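Local coordinates for VIN1 (PDB 6BFI), which probably binds actin filaments and may play a role in cell-cell adhesion, as a sponge homolog of vinculin, at residues A[362-373]-A[494-503]; A[557-568]-A[605-616]. All coordinates share one frame; numbering follows the deposited sequence.

Contact 1 (A[362-373]-A[494-503])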
loop_
_atom_site.group_PDB
_atom_site.type_symbol
_atom_site.label_atom_id
_atom_site.label_comp_id
_atom_site.label_asym_id
_atom_site.label_seq_id
_atom_site.Cartn_x
_atom_site.Cartn_y
_atom_site.Cartn_z
ATOM N N GLN A 362 -9.498 1.477 -22.346
ATOM C CA GLN A 362 -10.795 0.949 -21.933
ATOM C C GLN A 362 -10.907 -0.540 -22.232
ATOM O O GLN A 362 -11.461 -1.300 -21.429
ATOM C CB GLN A 362 -11.924 1.721 -22.615
ATOM C CG GLN A 362 -13.309 1.377 -22.084
ATOM C CD GLN A 362 -13.454 1.669 -20.598
ATOM O OE1 GLN A 362 -12.841 2.597 -20.073
ATOM N NE2 GLN A 362 -14.264 0.870 -19.914
ATOM N N GLU A 363 -10.383 -0.979 -23.380
ATOM C CA GLU A 363 -10.437 -2.401 -23.703
ATOM C C GLU A 363 -9.512 -3.214 -22.804
ATOM O O GLU A 363 -9.786 -4.391 -22.542
ATOM C CB GLU A 363 -10.088 -2.625 -25.174
ATOM C CG GLU A 363 -11.130 -3.427 -25.953
ATOM C CD GLU A 363 -12.472 -2.717 -26.058
ATOM O OE1 GLU A 363 -13.259 -2.763 -25.086
ATOM O OE2 GLU A 363 -12.743 -2.108 -27.115
ATOM N N ILE A 364 -8.418 -2.615 -22.331
ATOM C CA ILE A 364 -7.577 -3.284 -21.343
ATOM C C ILE A 364 -8.358 -3.496 -20.052
ATOM O O ILE A 364 -8.356 -4.592 -19.469
ATOM C CB ILE A 364 -6.287 -2.481 -21.103
ATOM C CG1 ILE A 364 -5.357 -2.606 -22.310
ATOM C CG2 ILE A 364 -5.594 -2.944 -19.835
ATOM C CD1 ILE A 364 -4.064 -1.833 -22.164
ATOM N N ARG A 365 -9.055 -2.451 -19.593
ATOM C CA ARG A 365 -9.910 -2.608 -18.419
ATOM C C ARG A 365 -10.971 -3.680 -18.645
ATOM O O ARG A 365 -11.261 -4.478 -17.743
ATOM C CB ARG A 365 -10.561 -1.272 -18.062
ATOM C CG ARG A 365 -9.593 -0.256 -17.490
ATOM C CD ARG A 365 -10.321 0.806 -16.690
ATOM N NE ARG A 365 -11.058 1.727 -17.546
ATOM C CZ ARG A 365 -10.558 2.867 -18.015
ATOM N NH1 ARG A 365 -9.317 3.223 -17.707
ATOM N NH2 ARG A 365 -11.297 3.650 -18.788
ATOM N N LYS A 366 -11.551 -3.723 -19.847
ATOM C CA LYS A 366 -12.564 -4.733 -20.139
ATOM C C LYS A 366 -11.966 -6.135 -20.115
ATOM O O LYS A 366 -12.614 -7.085 -19.657
ATOM C CB LYS A 366 -13.217 -4.442 -21.492
ATOM C CG LYS A 366 -14.504 -5.216 -21.741
ATOM C CD LYS A 366 -15.348 -4.551 -22.824
ATOM C CE LYS A 366 -16.779 -5.074 -22.814
ATOM N NZ LYS A 366 -17.683 -4.277 -23.695
ATOM N N ALA A 367 -10.729 -6.284 -20.591
ATOM C CA ALA A 367 -10.086 -7.593 -20.579
ATOM C C ALA A 367 -9.815 -8.056 -19.154
ATOM O O ALA A 367 -10.032 -9.231 -18.826
ATOM C CB ALA A 367 -8.793 -7.555 -21.391
ATOM N N LEU A 368 -9.348 -7.150 -18.291
ATOM C CA LEU A 368 -9.135 -7.528 -16.896
ATOM C C LEU A 368 -10.449 -7.893 -16.216
ATOM O O LEU A 368 -10.527 -8.893 -15.488
ATOM C CB LEU A 368 -8.429 -6.401 -16.140
ATOM C CG LEU A 368 -6.905 -6.516 -16.071
ATOM C CD1 LEU A 368 -6.293 -6.522 -17.465
ATOM C CD2 LEU A 368 -6.321 -5.394 -15.222
ATOM N N ALA A 369 -11.499 -7.099 -16.450
ATOM C CA ALA A 369 -12.807 -7.432 -15.898
ATOM C C ALA A 369 -13.312 -8.771 -16.422
ATOM O O ALA A 369 -14.044 -9.476 -15.719
ATOM C CB ALA A 369 -13.812 -6.326 -16.213
ATOM N N GLU A 370 -12.927 -9.142 -17.646
ATOM C CA GLU A 370 -13.335 -10.432 -18.189
ATOM C C GLU A 370 -12.581 -11.574 -17.518
ATOM O O GLU A 370 -13.177 -12.604 -17.177
ATOM C CB GLU A 370 -13.119 -10.455 -19.702
ATOM C CG GLU A 370 -14.029 -11.421 -20.442
ATOM C CD GLU A 370 -13.654 -11.579 -21.902
ATOM O OE1 GLU A 370 -12.455 -11.453 -22.225
ATOM O OE2 GLU A 370 -14.559 -11.830 -22.727
ATOM N N ARG A 371 -11.269 -11.408 -17.320
ATOM C CA ARG A 371 -10.506 -12.398 -16.565
ATOM C C ARG A 371 -11.101 -12.605 -15.180
ATOM O O ARG A 371 -11.223 -13.743 -14.712
ATOM C CB ARG A 371 -9.043 -11.969 -16.454
ATOM C CG ARG A 371 -8.164 -12.430 -17.608
ATOM C CD ARG A 371 -7.862 -13.920 -17.526
ATOM N NE ARG A 371 -7.060 -14.255 -16.353
ATOM C CZ ARG A 371 -5.730 -14.254 -16.326
ATOM N NH1 ARG A 371 -5.044 -13.937 -17.418
ATOM N NH2 ARG A 371 -5.085 -14.570 -15.210
ATOM N N VAL A 372 -11.487 -11.516 -14.511
ATOM C CA VAL A 372 -12.095 -11.653 -13.191
ATOM C C VAL A 372 -13.444 -12.358 -13.292
ATOM O O VAL A 372 -13.762 -13.237 -12.480
ATOM C CB VAL A 372 -12.218 -10.278 -12.515
ATOM C CG1 VAL A 372 -12.988 -10.391 -11.211
ATOM C CG2 VAL A 372 -10.838 -9.702 -12.278
ATOM N N ALA A 373 -14.254 -11.995 -14.291
ATOM C CA ALA A 373 -15.555 -12.635 -14.458
ATOM C C ALA A 373 -15.424 -14.133 -14.704
ATOM O O ALA A 373 -16.308 -14.905 -14.317
ATOM C CB ALA A 373 -16.325 -11.979 -15.602
ATOM N N ILE A 494 -10.850 -3.536 -9.926
ATOM C CA ILE A 494 -11.448 -3.699 -11.246
ATOM C C ILE A 494 -12.523 -2.649 -11.491
ATOM O O ILE A 494 -13.261 -2.255 -10.577
ATOM C CB ILE A 494 -12.001 -5.129 -11.384
ATOM C CG1 ILE A 494 -10.888 -6.081 -11.820
ATOM C CG2 ILE A 494 -13.179 -5.191 -12.346
ATOM C CD1 ILE A 494 -10.200 -5.655 -13.091
ATOM N N ASP A 495 -12.594 -2.171 -12.736
ATOM C CA ASP A 495 -13.673 -1.284 -13.159
ATOM C C ASP A 495 -14.999 -2.029 -13.100
ATOM O O ASP A 495 -15.207 -3.006 -13.827
ATOM C CB ASP A 495 -13.405 -0.770 -14.573
ATOM C CG ASP A 495 -14.276 0.422 -14.945
ATOM O OD1 ASP A 495 -15.293 0.670 -14.261
ATOM O OD2 ASP A 495 -13.943 1.110 -15.932
ATOM N N SER A 496 -15.901 -1.558 -12.238
ATOM C CA SER A 496 -17.101 -2.329 -11.935
ATOM C C SER A 496 -18.102 -2.294 -13.082
ATOM O O SER A 496 -18.789 -3.289 -13.337
ATOM C CB SER A 496 -17.737 -1.814 -10.650
ATOM O OG SER A 496 -16.872 -2.035 -9.547
ATOM N N LEU A 497 -18.207 -1.157 -13.779
ATOM C CA LEU A 497 -19.128 -1.069 -14.909
ATOM C C LEU A 497 -18.775 -2.084 -15.988
ATOM O O LEU A 497 -19.663 -2.709 -16.580
ATOM C CB LEU A 497 -19.121 0.350 -15.480
ATOM C CG LEU A 497 -19.922 0.590 -16.764
ATOM C CD1 LEU A 497 -21.364 0.122 -16.610
ATOM C CD2 LEU A 497 -19.877 2.060 -17.147
ATOM N N GLU A 498 -17.479 -2.267 -16.252
ATOM C CA GLU A 498 -17.066 -3.282 -17.214
ATOM C C GLU A 498 -17.422 -4.681 -16.726
ATOM O O GLU A 498 -17.834 -5.535 -17.521
ATOM C CB GLU A 498 -15.566 -3.173 -17.490
ATOM C CG GLU A 498 -15.164 -1.944 -18.289
ATOM C CD GLU A 498 -15.751 -1.926 -19.691
ATOM O OE1 GLU A 498 -16.220 -2.980 -20.168
ATOM O OE2 GLU A 498 -15.743 -0.850 -20.322
ATOM N N PHE A 499 -17.272 -4.936 -15.420
ATOM C CA PHE A 499 -17.684 -6.225 -14.873
ATOM C C PHE A 499 -19.177 -6.450 -15.078
ATOM O O PHE A 499 -19.605 -7.560 -15.412
ATOM C CB PHE A 499 -17.326 -6.316 -13.386
ATOM C CG PHE A 499 -17.560 -7.680 -12.782
ATOM C CD1 PHE A 499 -18.809 -8.036 -12.292
ATOM C CD2 PHE A 499 -16.527 -8.601 -12.697
ATOM C CE1 PHE A 499 -19.026 -9.287 -11.743
ATOM C CE2 PHE A 499 -16.736 -9.857 -12.143
ATOM C CZ PHE A 499 -17.986 -10.198 -11.664
ATOM N N MET A 500 -19.984 -5.403 -14.891
ATOM C CA MET A 500 -21.425 -5.544 -15.063
ATOM C C MET A 500 -21.801 -5.746 -16.524
ATOM O O MET A 500 -22.754 -6.476 -16.819
ATOM C CB MET A 500 -22.149 -4.326 -14.489
ATOM C CG MET A 500 -21.948 -4.136 -12.994
ATOM S SD MET A 500 -22.276 -5.642 -12.050
ATOM C CE MET A 500 -21.876 -5.101 -10.388
ATOM N N LYS A 501 -21.071 -5.119 -17.452
ATOM C CA LYS A 501 -21.343 -5.337 -18.870
ATOM C C LYS A 501 -20.970 -6.755 -19.286
ATOM O O LYS A 501 -21.786 -7.477 -19.872
ATOM C CB LYS A 501 -20.586 -4.314 -19.720
ATOM C CG LYS A 501 -21.193 -2.916 -19.725
ATOM C CD LYS A 501 -20.367 -1.962 -20.581
ATOM C CE LYS A 501 -21.041 -0.604 -20.710
ATOM N NZ LYS A 501 -20.187 0.373 -21.443
ATOM N N VAL A 502 -19.734 -7.171 -18.990
ATOM C CA VAL A 502 -19.285 -8.509 -19.363
ATOM C C VAL A 502 -20.182 -9.568 -18.734
ATOM O O VAL A 502 -20.610 -10.519 -19.404
ATOM C CB VAL A 502 -17.808 -8.698 -18.968
ATOM C CG1 VAL A 502 -17.355 -10.117 -19.256
ATOM C CG2 VAL A 502 -16.931 -7.700 -19.711
ATOM N N SER A 503 -20.495 -9.411 -17.445
ATOM C CA SER A 503 -21.388 -10.350 -16.773
ATOM C C SER A 503 -22.792 -10.318 -17.364
ATOM O O SER A 503 -23.457 -11.357 -17.425
ATOM C CB SER A 503 -21.441 -10.046 -15.276
ATOM O OG SER A 503 -20.166 -10.192 -14.678
#
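Glu498 and Val502 lie against Lys366 while Ile494 rests on Leu368, and these three residues of 494-503 bury the most surface where two helices of the vinculin-type helical architecture cross. The local axes of 362-373 and 496-503 approach to 8.6 Å at a signed angle of -61°, a steep crossing centred on Ala369, whose CA is 5.1 Å from the CA of Phe499. The small side chain there permits this closeness.

Glu498 supplies the polar part. Its chain folds at chi2 (-64°), which brings the carboxylate alongside 362-373 while CB stays against the methyl of Ala369. OE1 sits on the methylenes of Lys366, 3.2 Å from CD, whereas the ammonium NZ is 4.0 Å from OE1; the charges probably attract each other, but the pair falls short of a salt bridge. OE2 accepts a hydrogen bond from Gln362 NE2, modelled so short that both its length and the exact placing of the amide are doubtful. Next to it, Arg365 NE and Asp495 OD2 form a salt bridge at 3.4 Å; Arg365 NH1 also pairs with Glu361. Asp495 is the N-cap of helix 496-519, its OD1 receiving a weak bond from Leu497 N.

Ile494, the first residue to leave the preceding helix, covers the apolar side. Its CD1 meets Leu368 CB at 3.6 Å, its CG1 packs on Val372 CG2, the two side chains pointing opposite ways as they pass, and Val424 of helix 399-427 touches it too.

One turn beyond Glu498, Val502 spreads its methyls along 362-373. CG2 faces the aliphatic chain of Lys366. CG1 touches Ala373 CB and meets the extended chain of Glu370, whose carboxylate is hydrogen-bonded to Thr314 OG1; Val502 CG1 lies 3.8 Å from Glu370 CG.

Contact 2 (A[557-568]-A[605-616])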
loop_
_atom_site.group_PDB
_atom_site.type_symbol
_atom_site.label_atom_id
_atom_site.label_comp_id
_atom_site.label_asym_id
_atom_site.label_seq_id
_atom_site.Cartn_x
_atom_site.Cartn_y
_atom_site.Cartn_z
ATOM N N PHE A 557 -27.150 6.924 -4.176
ATOM C CA PHE A 557 -26.630 5.892 -5.066
ATOM C C PHE A 557 -26.523 4.549 -4.353
ATOM O O PHE A 557 -26.799 3.500 -4.949
ATOM C CB PHE A 557 -25.276 6.324 -5.629
ATOM C CG PHE A 557 -24.492 5.208 -6.255
ATOM C CD1 PHE A 557 -24.934 4.596 -7.416
ATOM C CD2 PHE A 557 -23.304 4.775 -5.688
ATOM C CE1 PHE A 557 -24.211 3.564 -7.992
ATOM C CE2 PHE A 557 -22.575 3.749 -6.261
ATOM C CZ PHE A 557 -23.029 3.143 -7.414
ATOM N N VAL A 558 -26.134 4.560 -3.076
ATOM C CA VAL A 558 -26.067 3.318 -2.308
ATOM C C VAL A 558 -27.461 2.730 -2.129
ATOM O O VAL A 558 -27.642 1.506 -2.144
ATOM C CB VAL A 558 -25.371 3.563 -0.954
ATOM C CG1 VAL A 558 -25.422 2.311 -0.086
ATOM C CG2 VAL A 558 -23.930 3.997 -1.167
ATOM N N ALA A 559 -28.468 3.590 -1.970
ATOM C CA ALA A 559 -29.837 3.107 -1.821
ATOM C C ALA A 559 -30.349 2.493 -3.119
ATOM O O ALA A 559 -30.934 1.403 -3.114
ATOM C CB ALA A 559 -30.747 4.247 -1.362
ATOM N N LYS A 560 -30.140 3.182 -4.246
ATOM C CA LYS A 560 -30.572 2.645 -5.534
ATOM C C LYS A 560 -29.874 1.325 -5.839
ATOM O O LYS A 560 -30.516 0.343 -6.236
ATOM C CB LYS A 560 -30.302 3.662 -6.645
ATOM C CG LYS A 560 -31.140 4.929 -6.564
ATOM C CD LYS A 560 -30.699 5.939 -7.617
ATOM C CE LYS A 560 -31.586 7.175 -7.618
ATOM N NZ LYS A 560 -31.108 8.207 -8.585
ATOM N N LEU A 561 -28.552 1.284 -5.655
ATOM C CA LEU A 561 -27.807 0.057 -5.910
ATOM C C LEU A 561 -28.238 -1.061 -4.971
ATOM O O LEU A 561 -28.248 -2.234 -5.364
ATOM C CB LEU A 561 -26.308 0.318 -5.779
ATOM C CG LEU A 561 -25.397 -0.840 -6.182
ATOM C CD1 LEU A 561 -25.760 -1.325 -7.577
ATOM C CD2 LEU A 561 -23.936 -0.421 -6.115
ATOM N N SER A 562 -28.599 -0.723 -3.732
ATOM C CA SER A 562 -29.110 -1.734 -2.815
ATOM C C SER A 562 -30.454 -2.271 -3.287
ATOM O O SER A 562 -30.723 -3.471 -3.172
ATOM C CB SER A 562 -29.226 -1.159 -1.404
ATOM O OG SER A 562 -27.955 -0.794 -0.902
ATOM N N SER A 563 -31.309 -1.400 -3.826
ATOM C CA SER A 563 -32.585 -1.867 -4.357
ATOM C C SER A 563 -32.378 -2.794 -5.550
ATOM O O SER A 563 -33.040 -3.834 -5.658
ATOM C CB SER A 563 -33.465 -0.679 -4.742
ATOM O OG SER A 563 -33.878 0.040 -3.591
ATOM N N ALA A 564 -31.454 -2.444 -6.448
ATOM C CA ALA A 564 -31.204 -3.292 -7.611
ATOM C C ALA A 564 -30.601 -4.633 -7.201
ATOM O O ALA A 564 -31.023 -5.689 -7.689
ATOM C CB ALA A 564 -30.292 -2.571 -8.602
ATOM N N SER A 565 -29.613 -4.613 -6.302
ATOM C CA SER A 565 -28.967 -5.856 -5.895
ATOM C C SER A 565 -29.926 -6.751 -5.118
ATOM O O SER A 565 -29.954 -7.969 -5.326
ATOM C CB SER A 565 -27.719 -5.556 -5.064
ATOM O OG SER A 565 -28.063 -5.022 -3.798
ATOM N N GLU A 566 -30.725 -6.166 -4.223
ATOM C CA GLU A 566 -31.699 -6.956 -3.479
ATOM C C GLU A 566 -32.767 -7.530 -4.402
ATOM O O GLU A 566 -33.136 -8.705 -4.280
ATOM C CB GLU A 566 -32.332 -6.101 -2.381
ATOM C CG GLU A 566 -31.399 -5.812 -1.213
ATOM C CD GLU A 566 -31.818 -4.589 -0.418
ATOM O OE1 GLU A 566 -32.598 -3.771 -0.948
ATOM O OE2 GLU A 566 -31.364 -4.445 0.737
ATOM N N SER A 567 -33.264 -6.718 -5.339
ATOM C CA SER A 567 -34.263 -7.204 -6.287
ATOM C C SER A 567 -33.703 -8.326 -7.152
ATOM O O SER A 567 -34.420 -9.274 -7.490
ATOM C CB SER A 567 -34.762 -6.051 -7.158
ATOM O OG SER A 567 -35.709 -6.504 -8.111
ATOM N N LEU A 568 -32.425 -8.235 -7.525
ATOM C CA LEU A 568 -31.812 -9.311 -8.295
ATOM C C LEU A 568 -31.652 -10.569 -7.452
ATOM O O LEU A 568 -31.909 -11.680 -7.929
ATOM C CB LEU A 568 -30.458 -8.861 -8.846
ATOM C CG LEU A 568 -29.604 -9.936 -9.523
ATOM C CD1 LEU A 568 -30.343 -10.550 -10.700
ATOM C CD2 LEU A 568 -28.266 -9.364 -9.967
ATOM N N GLY A 605 -32.765 -8.367 -13.621
ATOM C CA GLY A 605 -32.134 -7.843 -12.418
ATOM C C GLY A 605 -30.693 -7.425 -12.650
ATOM O O GLY A 605 -30.264 -6.349 -12.206
ATOM N N VAL A 606 -29.925 -8.266 -13.348
ATOM C CA VAL A 606 -28.552 -7.899 -13.690
ATOM C C VAL A 606 -28.535 -6.610 -14.501
ATOM O O VAL A 606 -27.721 -5.708 -14.253
ATOM C CB VAL A 606 -27.856 -9.049 -14.442
ATOM C CG1 VAL A 606 -26.514 -8.591 -14.995
ATOM C CG2 VAL A 606 -27.673 -10.244 -13.520
ATOM N N ALA A 607 -29.444 -6.495 -15.473
ATOM C CA ALA A 607 -29.552 -5.258 -16.236
ATOM C C ALA A 607 -29.851 -4.066 -15.335
ATOM O O ALA A 607 -29.369 -2.959 -15.594
ATOM C CB ALA A 607 -30.631 -5.395 -17.311
ATOM N N ALA A 608 -30.631 -4.273 -14.272
ATOM C CA ALA A 608 -30.940 -3.177 -13.358
ATOM C C ALA A 608 -29.694 -2.714 -12.614
ATOM O O ALA A 608 -29.421 -1.508 -12.528
ATOM C CB ALA A 608 -32.030 -3.603 -12.375
ATOM N N VAL A 609 -28.922 -3.659 -12.070
ATOM C CA VAL A 609 -27.689 -3.289 -11.373
ATOM C C VAL A 609 -26.738 -2.566 -12.323
ATOM O O VAL A 609 -26.159 -1.519 -11.988
ATOM C CB VAL A 609 -27.031 -4.534 -10.751
ATOM C CG1 VAL A 609 -25.796 -4.141 -9.952
ATOM C CG2 VAL A 609 -28.033 -5.281 -9.880
ATOM N N ARG A 610 -26.572 -3.116 -13.531
ATOM C CA ARG A 610 -25.750 -2.468 -14.545
ATOM C C ARG A 610 -26.258 -1.070 -14.864
ATOM O O ARG A 610 -25.460 -0.177 -15.169
ATOM C CB ARG A 610 -25.715 -3.326 -15.813
ATOM C CG ARG A 610 -24.700 -2.883 -16.856
ATOM C CD ARG A 610 -25.318 -2.006 -17.944
ATOM N NE ARG A 610 -26.379 -2.694 -18.676
ATOM C CZ ARG A 610 -27.665 -2.362 -18.618
ATOM N NH1 ARG A 610 -28.053 -1.338 -17.869
ATOM N NH2 ARG A 610 -28.563 -3.045 -19.316
ATOM N N SER A 611 -27.573 -0.856 -14.795
ATOM C CA SER A 611 -28.121 0.464 -15.085
ATOM C C SER A 611 -27.812 1.449 -13.966
ATOM O O SER A 611 -27.538 2.626 -14.231
ATOM C CB SER A 611 -29.629 0.377 -15.311
ATOM O OG SER A 611 -30.201 1.675 -15.340
ATOM N N VAL A 612 -27.864 0.997 -12.712
ATOM C CA VAL A 612 -27.534 1.887 -11.600
ATOM C C VAL A 612 -26.068 2.299 -11.672
ATOM O O VAL A 612 -25.729 3.491 -11.607
ATOM C CB VAL A 612 -27.871 1.221 -10.254
ATOM C CG1 VAL A 612 -27.396 2.091 -9.102
ATOM C CG2 VAL A 612 -29.366 0.970 -10.151
ATOM N N ILE A 613 -25.175 1.316 -11.828
ATOM C CA ILE A 613 -23.754 1.636 -11.926
ATOM C C ILE A 613 -23.484 2.502 -13.152
ATOM O O ILE A 613 -22.674 3.437 -13.107
ATOM C CB ILE A 613 -22.918 0.343 -11.940
ATOM C CG1 ILE A 613 -22.972 -0.327 -10.562
ATOM C CG2 ILE A 613 -21.482 0.631 -12.359
ATOM C CD1 ILE A 613 -22.035 -1.497 -10.410
ATOM N N GLU A 614 -24.182 2.224 -14.254
ATOM C CA GLU A 614 -23.981 2.983 -15.484
ATOM C C GLU A 614 -24.406 4.436 -15.313
ATOM O O GLU A 614 -23.713 5.352 -15.772
ATOM C CB GLU A 614 -24.754 2.325 -16.626
ATOM C CG GLU A 614 -24.143 2.512 -18.002
ATOM C CD GLU A 614 -24.886 1.734 -19.075
ATOM O OE1 GLU A 614 -26.134 1.684 -19.022
ATOM O OE2 GLU A 614 -24.220 1.164 -19.965
ATOM N N ASP A 615 -25.539 4.666 -14.647
ATOM C CA ASP A 615 -26.021 6.022 -14.421
ATOM C C ASP A 615 -25.219 6.766 -13.364
ATOM O O ASP A 615 -25.282 7.999 -13.316
ATOM C CB ASP A 615 -27.500 5.999 -14.027
ATOM C CG ASP A 615 -28.394 5.517 -15.152
ATOM O OD1 ASP A 615 -27.947 5.545 -16.319
ATOM O OD2 ASP A 615 -29.544 5.113 -14.874
ATOM N N ASN A 616 -24.472 6.058 -12.518
ATOM C CA ASN A 616 -23.562 6.731 -11.598
ATOM C C ASN A 616 -22.166 6.928 -12.183
ATOM O O ASN A 616 -21.292 7.466 -11.494
ATOM C CB ASN A 616 -23.465 5.950 -10.284
ATOM C CG ASN A 616 -22.888 6.780 -9.146
ATOM O OD1 ASN A 616 -21.720 6.631 -8.780
ATOM N ND2 ASN A 616 -23.707 7.662 -8.583
#
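Helices 557-568 and 605-615 run nearly antiparallel, at 167° between their N-to-C directions, their local axes coming within 8.4 Å at closest approach. The backbones converge toward the Leu568 end: CA atoms are 7.3 Å apart at Phe557 and Asn616 but 4.4 Å at Leu568 and Gly605. With no side chain on Gly605, Leu568 can lay CD1 directly on that backbone, 3.5 Å from Val606 N, and its CD2 meets Val606 CG2.

Between the ends the packing is knobs-into-holes. Val609 enters the hole formed by Leu561, Ala564, Ser565 and Leu568, with CG1 on Leu561 CD1 and CG2 at 3.8 Å from Ala564 CB. Val612 fills the next hole, among Phe557, Lys560, Leu561 and Ala564; its CG1 reaches Phe557 CE1 at 3.7 Å.

At the wider end a stack takes over. The amide of Asn616 lies nearly flat over one face of the Phe557 ring, the planes only 14° apart and CG offset toward the rim, while Asn616 CB is 3.4 Å from Phe557 CE1. Phe557 is directed there by a chi1 of 165°, with CG beside its own carbonyl carbon.

This is the antiparallel helix packing of vinculin-family bundles, and two further helices border the pair: helix 524-550 touches Phe557, Leu561, Leu568 and Val609, and helix 496-519 lies against 605-616 through Val606, Ala607, Ile613 and Glu614.

Both contacts are largely buried, and helix 496-519 ties them together: its start packs on 362-373 in contact 1, and residues of the same turns meet 605-616 of contact 2. Met500 CE reaches Ile613 CD1 at 3.6 Å, and the centres lie about 17 Å apart. Contact 2 is farther from the chain centre, about 30 Å against 23 Å, and includes the exposed Lys560. Their chemistry differs along with their geometry. The steep crossing of contact 1 combines an apolar patch with a polar flank holding a hydrogen bond and a salt bridge, whereas the antiparallel pair in contact 2 meets through interlocked aliphatic side chains and one amide-on-ring stack.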